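Local structure of triosephosphate isomerase (Toxoplasma gondii, 5UPR) at residues I135-E140 with V175-P180; V181-T186 with V220-S225. The protein probably catalyses the interconversion of D-glyceraldehyde 3-phosphate and dihydroxyacetone phosphate in glycolysis and gluconeogenesis, through this TIM-barrel domain of a longer, homodimeric protein. All coordinates share one frame; numbering follows the deposited sequence.

Contact 1 (I135-E140 with V175-P180); sequences ILCIGE and VIAYEP
E140 brings its carboxylate across the end of Y178, OE1 at the ring's edge and in its plane, the two planes 5° apart. Y178 OH donates to the syn lone pair of E140 OE1 at 2.7 Å. A bend at chi2 (-69°) turns the acid toward this phenol, while E140 OE2 is shared by R145 and W182, which should stabilise a buried negative charge. P180 CD covers one ring face, offset toward the rim.

Backbone bonds join the parallel strands: L136 N to V175 O at 2.8 Å, A177 N to L136 O, I138 N to A177 O, then E179 N to I138 O at 3.0 Å past the last paired residue. A water donates to E179 O at 2.6 Å and weakly to I138 O.

Strands 133-138 and 174-178 are neighbouring staves of the TIM barrel. Small C137 and A177 face inward, meeting L244 across the interior; I138 and I176 face the helices, I138 CD1 touching I176 CG2 at 3.7 Å with I202 of helix 192-209 against both.

G139 suits its place: a CB would strike E179 O and, at phi 163°, also the carbonyl O of I138; instead its CA-H points at E179 O, CA to O 3.5 Å.

Contact 2 (V181-T186 with V220-S225); sequences VWAIGT and VIYGGS. With SO4 (sulfate ion), chain E.
A183 and the turn 223-225 fit closely: A183 CB lies 3.6 Å from G224 CA and 3.5 Å from the hydroxyl oxygen of Y222. The methyl of A183 fills the approach to both, and G224 must be glycine, since a CB there would collide with A183 CB and with the preceding carbonyl. Next to this apolar touch, S225 OG donates to A183 O at 2.8 Å, arriving 25° out of the carbonyl plane. Its chi1 of -65° sets OG beside its own backbone N, on the side where A183 O lies. S225 N is also near A183 O, but at a poor angle for a bond. Y222 holds the turn from within, its OH donating to an in-plane lone pair of G224 O at 2.7 Å, while A190 N also bonds to the Y222 hydroxyl.

In triosephosphate isomerases the segment 181-186 belongs to loop 6, the mobile lid, and the YGGS sequence, from the end of the next strand onward, carries loop 7. The tyrosine-to-A190 bond, with a weak one from G187 N to S225 OG, is consistent with the lid lying closed.

The exposed side is looser. G185 N and T186 N approach S225 OG only to about 4 Å, without a bond; T186 OG1 instead donates back to W182 O at 2.7 Å. G185 takes a positive phi (74°) that glycine adopts easily.

Beside this lies a separate polar site, where O4 of a sulfate receives G185 N at 2.7 Å and S225 N at 3.1 Å, and G247 N also binds the ion. The sulfate, probably from the crystallisation liquor, is consistent with marking the phosphate site known in this family.

After four earlier strands of the barrel, the chain runs along strand 133-138, passes through helices 142-146 and 150-164, and returns on strand 174-178, where contact 1 closes a right-handed beta-alpha-beta crossover of the barrel. Contact 2 opens directly afterwards: residues 181-186 lead into helices 192-209 and 212-217, and the loop closes when strand 220-222 and its turn come back. The two are therefore in series and neither crosses the other. Strand 174-178 joins them, bonded to 133-138 on one edge and to I221 on the other, with P180 CD packing on G223 O. Together they tie three consecutive strands to the loops at their C-terminal ends.

Contact 1 (I135-E140 with V175-P180)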
ATOM      1  N   ILE A 135       6.066  -2.000  14.641  1.00 21.55           N
ATOM      2  CA  ILE A 135       5.309  -1.150  15.544  1.00 20.84           C
ATOM      3  C   ILE A 135       3.853  -1.639  15.477  1.00 21.27           C
ATOM      4  O   ILE A 135       3.146  -1.363  14.485  1.00 22.88           O
ATOM      5  CB  ILE A 135       5.438   0.318  15.154  1.00 19.85           C
ATOM      6  CG1 ILE A 135       6.891   0.766  15.183  1.00 21.64           C
ATOM      7  CG2 ILE A 135       4.617   1.191  16.088  1.00 19.36           C
ATOM      8  CD1 ILE A 135       7.121   2.128  14.490  1.00 20.95           C
ATOM      9  N   LEU A 136       3.441  -2.405  16.482  1.00 21.19           N
ATOM     10  CA  LEU A 136       2.102  -2.963  16.539  1.00 21.65           C
ATOM     11  C   LEU A 136       1.129  -2.023  17.257  1.00 21.43           C
ATOM     12  O   LEU A 136       1.297  -1.797  18.461  1.00 21.37           O
ATOM     13  CB  LEU A 136       2.129  -4.321  17.259  1.00 23.09           C
ATOM     14  CG  LEU A 136       0.790  -4.940  17.701  1.00 23.68           C
ATOM     15  CD1 LEU A 136      -0.068  -5.208  16.447  1.00 24.96           C
ATOM     16  CD2 LEU A 136       1.021  -6.221  18.461  1.00 24.91           C
ATOM     17  N   CYS A 137       0.121  -1.530  16.536  1.00 20.41           N
ATOM     18  CA  CYS A 137      -0.847  -0.575  17.067  1.00 19.55           C
ATOM     19  C   CYS A 137      -2.078  -1.278  17.664  1.00 19.06           C
ATOM     20  O   CYS A 137      -2.631  -2.183  17.075  1.00 19.91           O
ATOM     21  CB  CYS A 137      -1.284   0.435  15.972  1.00 17.86           C
ATOM     22  SG  CYS A 137       0.067   1.364  15.222  1.00 18.83           S
ATOM     23  N   ILE A 138      -2.481  -0.848  18.838  1.00 19.12           N
ATOM     24  CA  ILE A 138      -3.728  -1.337  19.516  1.00 19.02           C
ATOM     25  C   ILE A 138      -4.401  -0.136  20.151  1.00 19.01           C
ATOM     26  O   ILE A 138      -3.782   0.904  20.315  1.00 20.31           O
ATOM     27  CB  ILE A 138      -3.408  -2.397  20.639  1.00 19.26           C
ATOM     28  CG1 ILE A 138      -2.513  -1.851  21.729  1.00 20.44           C
ATOM     29  CG2 ILE A 138      -2.752  -3.628  20.089  1.00 19.98           C
ATOM     30  CD1 ILE A 138      -2.210  -2.769  22.862  1.00 21.09           C
ATOM     31  N   GLY A 139      -5.652  -0.270  20.548  1.00 19.16           N
ATOM     32  CA  GLY A 139      -6.354   0.837  21.180  1.00 20.22           C
ATOM     33  C   GLY A 139      -7.855   0.649  21.182  1.00 20.79           C
ATOM     34  O   GLY A 139      -8.365   0.019  20.303  1.00 19.89           O
ATOM     35  N   GLU A 140      -8.521   1.201  22.193  1.00 21.62           N
ATOM     36  CA  GLU A 140      -9.942   1.078  22.367  1.00 23.28           C
ATOM     37  C   GLU A 140     -10.696   2.331  21.875  1.00 24.57           C
ATOM     38  O   GLU A 140     -10.112   3.418  21.754  1.00 23.71           O
ATOM     39  CB  GLU A 140     -10.262   0.818  23.863  1.00 24.15           C
ATOM     40  CG  GLU A 140     -10.413   2.034  24.803  1.00 23.88           C
ATOM     41  CD  GLU A 140      -9.100   2.781  25.064  1.00 24.37           C
ATOM     42  OE1 GLU A 140      -8.024   2.382  24.573  1.00 22.79           O
ATOM     43  OE2 GLU A 140      -9.181   3.802  25.798  1.00 23.62           O
ATOM     44  N   VAL A 175       7.500  -3.459  19.085  1.00 23.18           N
ATOM     45  CA  VAL A 175       7.200  -2.280  19.901  1.00 21.57           C
ATOM     46  C   VAL A 175       5.691  -2.131  19.846  1.00 21.36           C
ATOM     47  O   VAL A 175       5.104  -2.218  18.787  1.00 21.75           O
ATOM     48  CB  VAL A 175       7.873  -1.040  19.316  1.00 22.09           C
ATOM     49  CG1 VAL A 175       7.300   0.251  19.918  1.00 21.44           C
ATOM     50  CG2 VAL A 175       9.394  -1.113  19.544  1.00 23.07           C
ATOM     51  N   ILE A 176       5.030  -1.967  20.973  1.00 20.80           N
ATOM     52  CA  ILE A 176       3.575  -1.831  21.014  1.00 20.72           C
ATOM     53  C   ILE A 176       3.234  -0.325  21.083  1.00 20.66           C
ATOM     54  O   ILE A 176       3.784   0.409  21.936  1.00 20.20           O
ATOM     55  CB  ILE A 176       2.997  -2.536  22.251  1.00 21.91           C
ATOM     56  CG1 ILE A 176       3.224  -4.046  22.100  1.00 23.87           C
ATOM     57  CG2 ILE A 176       1.458  -2.235  22.397  1.00 22.48           C
ATOM     58  CD1 ILE A 176       2.683  -4.886  23.224  1.00 26.22           C
ATOM     59  N   ALA A 177       2.376   0.140  20.180  1.00 20.35           N
ATOM     60  CA  ALA A 177       1.903   1.515  20.205  1.00 20.39           C
ATOM     61  C   ALA A 177       0.464   1.519  20.701  1.00 19.60           C
ATOM     62  O   ALA A 177      -0.409   0.954  20.063  1.00 19.01           O
ATOM     63  CB  ALA A 177       1.976   2.164  18.841  1.00 19.90           C
ATOM     64  N   TYR A 178       0.261   2.122  21.864  1.00 19.51           N
ATOM     65  CA  TYR A 178      -1.063   2.218  22.452  1.00 19.60           C
ATOM     66  C   TYR A 178      -1.596   3.550  21.987  1.00 19.50           C
ATOM     67  O   TYR A 178      -1.078   4.599  22.430  1.00 19.94           O
ATOM     68  CB  TYR A 178      -1.035   2.130  23.981  1.00 19.83           C
ATOM     69  CG  TYR A 178      -2.370   2.518  24.571  1.00 19.85           C
ATOM     70  CD1 TYR A 178      -3.512   1.852  24.205  1.00 19.50           C
ATOM     71  CD2 TYR A 178      -2.486   3.581  25.455  1.00 19.92           C
ATOM     72  CE1 TYR A 178      -4.762   2.269  24.658  1.00 20.73           C
ATOM     73  CE2 TYR A 178      -3.728   4.000  25.923  1.00 20.48           C
ATOM     74  CZ  TYR A 178      -4.873   3.332  25.524  1.00 20.60           C
ATOM     75  OH  TYR A 178      -6.120   3.700  25.945  1.00 22.66           O
ATOM     76  N   GLU A 179      -2.601   3.527  21.091  1.00 20.55           N
ATOM     77  CA  GLU A 179      -3.244   4.741  20.626  1.00 21.35           C
ATOM     78  C   GLU A 179      -4.739   4.633  20.839  1.00 21.16           C
ATOM     79  O   GLU A 179      -5.385   4.000  20.042  1.00 19.64           O
ATOM     80  CB  GLU A 179      -2.982   5.088  19.141  1.00 23.53           C
ATOM     81  CG  GLU A 179      -1.539   5.057  18.726  1.00 24.60           C
ATOM     82  CD  GLU A 179      -1.350   5.711  17.305  1.00 25.89           C
ATOM     83  OE1 GLU A 179      -0.874   6.855  17.257  1.00 24.49           O
ATOM     84  OE2 GLU A 179      -1.675   5.120  16.213  1.00 26.43           O
ATOM     85  N   PRO A 180      -5.273   5.207  21.923  1.00 22.17           N
ATOM     86  CA  PRO A 180      -6.701   5.169  22.025  1.00 22.41           C
ATOM     87  C   PRO A 180      -7.352   5.842  20.817  1.00 22.11           C
ATOM     88  O   PRO A 180      -6.930   6.931  20.370  1.00 21.97           O
ATOM     89  CB  PRO A 180      -7.036   5.934  23.342  1.00 23.44           C
ATOM     90  CG  PRO A 180      -5.753   6.590  23.809  1.00 24.24           C
ATOM     91  CD  PRO A 180      -4.624   6.075  22.941  1.00 23.36           C
TER
HETATM   92  O   HOH W   1      -4.962   2.443  17.964  1.00 25.05           O

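Contact 2 (V181-T186 with V220-S225)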
ATOM      1  N   VAL A 181      -8.392   5.200  20.272  1.00 21.52           N
ATOM      2  CA  VAL A 181      -8.968   5.700  19.042  1.00 21.03           C
ATOM      3  C   VAL A 181      -9.513   7.119  19.235  1.00 21.28           C
ATOM      4  O   VAL A 181      -9.394   7.957  18.337  1.00 20.00           O
ATOM      5  CB  VAL A 181     -10.014   4.744  18.432  1.00 21.55           C
ATOM      6  CG1 VAL A 181     -10.492   5.269  17.044  1.00 22.17           C
ATOM      7  CG2 VAL A 181      -9.378   3.386  18.217  1.00 21.12           C
ATOM      8  N   TRP A 182     -10.077   7.374  20.412  1.00 21.49           N
ATOM      9  CA  TRP A 182     -10.605   8.670  20.785  1.00 23.14           C
ATOM     10  C   TRP A 182      -9.585   9.806  20.874  1.00 23.44           C
ATOM     11  O   TRP A 182      -9.993  10.951  20.856  1.00 24.77           O
ATOM     12  CB  TRP A 182     -11.400   8.590  22.097  1.00 24.39           C
ATOM     13  CG  TRP A 182     -10.717   7.906  23.248  1.00 24.47           C
ATOM     14  CD1 TRP A 182     -10.926   6.629  23.648  1.00 24.82           C
ATOM     15  CD2 TRP A 182      -9.824   8.488  24.203  1.00 24.89           C
ATOM     16  NE1 TRP A 182     -10.163   6.343  24.741  1.00 23.94           N
ATOM     17  CE2 TRP A 182      -9.486   7.476  25.115  1.00 24.71           C
ATOM     18  CE3 TRP A 182      -9.210   9.723  24.326  1.00 25.68           C
ATOM     19  CZ2 TRP A 182      -8.556   7.668  26.163  1.00 25.65           C
ATOM     20  CZ3 TRP A 182      -8.292   9.935  25.418  1.00 25.64           C
ATOM     21  CH2 TRP A 182      -7.973   8.934  26.297  1.00 25.34           C
ATOM     22  N   ALA A 183      -8.292   9.483  20.961  1.00 22.74           N
ATOM     23  CA  ALA A 183      -7.190  10.471  20.911  1.00 22.69           C
ATOM     24  C   ALA A 183      -6.605  10.772  19.563  1.00 22.62           C
ATOM     25  O   ALA A 183      -5.758  11.668  19.465  1.00 24.01           O
ATOM     26  CB  ALA A 183      -6.035   9.995  21.781  1.00 22.46           C
ATOM     27  N   ILE A 184      -6.996  10.023  18.515  1.00 23.07           N
ATOM     28  CA  ILE A 184      -6.407  10.185  17.234  1.00 23.73           C
ATOM     29  C   ILE A 184      -7.035  11.333  16.440  1.00 25.23           C
ATOM     30  O   ILE A 184      -8.223  11.269  16.091  1.00 25.79           O
ATOM     31  CB  ILE A 184      -6.403   8.885  16.428  1.00 24.21           C
ATOM     32  CG1 ILE A 184      -5.567   7.808  17.113  1.00 24.18           C
ATOM     33  CG2 ILE A 184      -5.738   9.159  15.050  1.00 25.14           C
ATOM     34  CD1 ILE A 184      -5.698   6.432  16.564  1.00 23.94           C
ATOM     35  N   GLY A 185      -6.267  12.409  16.186  1.00 25.55           N
ATOM     36  CA  GLY A 185      -6.774  13.536  15.387  1.00 24.49           C
ATOM     37  C   GLY A 185      -7.781  14.434  16.071  1.00 26.65           C
ATOM     38  O   GLY A 185      -8.202  15.422  15.479  1.00 28.79           O
ATOM     39  N   THR A 186      -8.120  14.188  17.327  1.00 25.85           N
ATOM     40  CA  THR A 186      -9.191  14.879  18.027  1.00 26.40           C
ATOM     41  C   THR A 186      -8.707  15.989  18.946  1.00 26.81           C
ATOM     42  O   THR A 186      -9.519  16.737  19.469  1.00 29.39           O
ATOM     43  CB  THR A 186      -9.961  13.873  18.913  1.00 25.50           C
ATOM     44  OG1 THR A 186      -9.035  13.196  19.749  1.00 23.00           O
ATOM     45  CG2 THR A 186     -10.720  12.866  18.025  1.00 25.22           C
ATOM     46  N   VAL A 220       6.591   0.035  25.071  1.00 22.13           N
ATOM     47  CA  VAL A 220       5.164   0.400  24.902  1.00 21.08           C
ATOM     48  C   VAL A 220       5.112   1.920  24.769  1.00 21.63           C
ATOM     49  O   VAL A 220       5.387   2.664  25.759  1.00 22.58           O
ATOM     50  CB  VAL A 220       4.278  -0.077  26.029  1.00 21.54           C
ATOM     51  CG1 VAL A 220       2.808   0.132  25.683  1.00 21.13           C
ATOM     52  CG2 VAL A 220       4.511  -1.540  26.301  1.00 22.45           C
ATOM     53  N   ILE A 221       4.770   2.391  23.552  1.00 20.98           N
ATOM     54  CA  ILE A 221       4.765   3.816  23.246  1.00 20.58           C
ATOM     55  C   ILE A 221       3.321   4.363  23.122  1.00 21.12           C
ATOM     56  O   ILE A 221       2.388   3.626  22.766  1.00 21.55           O
ATOM     57  CB  ILE A 221       5.585   4.153  22.004  1.00 20.82           C
ATOM     58  CG1 ILE A 221       4.982   3.509  20.742  1.00 19.40           C
ATOM     59  CG2 ILE A 221       7.020   3.701  22.200  1.00 22.10           C
ATOM     60  CD1 ILE A 221       5.796   3.741  19.477  1.00 19.33           C
ATOM     61  N   TYR A 222       3.133   5.638  23.458  1.00 21.08           N
ATOM     62  CA  TYR A 222       1.810   6.253  23.474  1.00 20.50           C
ATOM     63  C   TYR A 222       1.630   7.087  22.183  1.00 21.13           C
ATOM     64  O   TYR A 222       2.542   7.849  21.764  1.00 19.46           O
ATOM     65  CB  TYR A 222       1.587   7.165  24.775  1.00 20.90           C
ATOM     66  CG  TYR A 222       0.317   7.952  24.617  1.00 20.33           C
ATOM     67  CD1 TYR A 222      -0.933   7.379  24.932  1.00 20.17           C
ATOM     68  CD2 TYR A 222       0.325   9.231  24.060  1.00 20.98           C
ATOM     69  CE1 TYR A 222      -2.130   8.087  24.665  1.00 20.29           C
ATOM     70  CE2 TYR A 222      -0.847   9.923  23.786  1.00 20.64           C
ATOM     71  CZ  TYR A 222      -2.060   9.359  24.077  1.00 20.50           C
ATOM     72  OH  TYR A 222      -3.210  10.062  23.796  1.00 19.79           O
ATOM     73  N   GLY A 223       0.435   7.005  21.576  1.00 20.64           N
ATOM     74  CA  GLY A 223       0.098   7.945  20.497  1.00 20.29           C
ATOM     75  C   GLY A 223      -1.328   8.408  20.618  1.00 20.83           C
ATOM     76  O   GLY A 223      -2.139   7.753  21.308  1.00 20.29           O
ATOM     77  N   GLY A 224      -1.644   9.519  19.956  1.00 20.19           N
ATOM     78  CA  GLY A 224      -2.961  10.118  20.004  1.00 21.41           C
ATOM     79  C   GLY A 224      -2.828  11.548  20.520  1.00 21.73           C
ATOM     80  O   GLY A 224      -2.821  11.804  21.718  1.00 22.10           O
ATOM     81  N   SER A 225      -2.709  12.487  19.560  1.00 22.81           N
ATOM     82  CA  SER A 225      -2.599  13.875  19.867  1.00 24.08           C
ATOM     83  C   SER A 225      -1.352  14.204  20.716  1.00 26.14           C
ATOM     84  O   SER A 225      -1.412  15.033  21.651  1.00 28.72           O
ATOM     85  CB  SER A 225      -3.891  14.398  20.530  1.00 25.56           C
ATOM     86  OG  SER A 225      -4.977  14.324  19.615  1.00 24.74           O
TER
HETATM   87  S   SO4 E 401      -2.319  12.959  16.025  1.00 34.44           S
HETATM   88  O1  SO4 E 401      -2.300  13.171  14.594  1.00 31.93           O
HETATM   89  O2  SO4 E 401      -1.720  14.044  16.809  1.00 32.34           O
HETATM   90  O3  SO4 E 401      -1.440  11.788  16.196  1.00 35.83           O
HETATM   91  O4  SO4 E 401      -3.591  12.506  16.625  1.00 31.01           O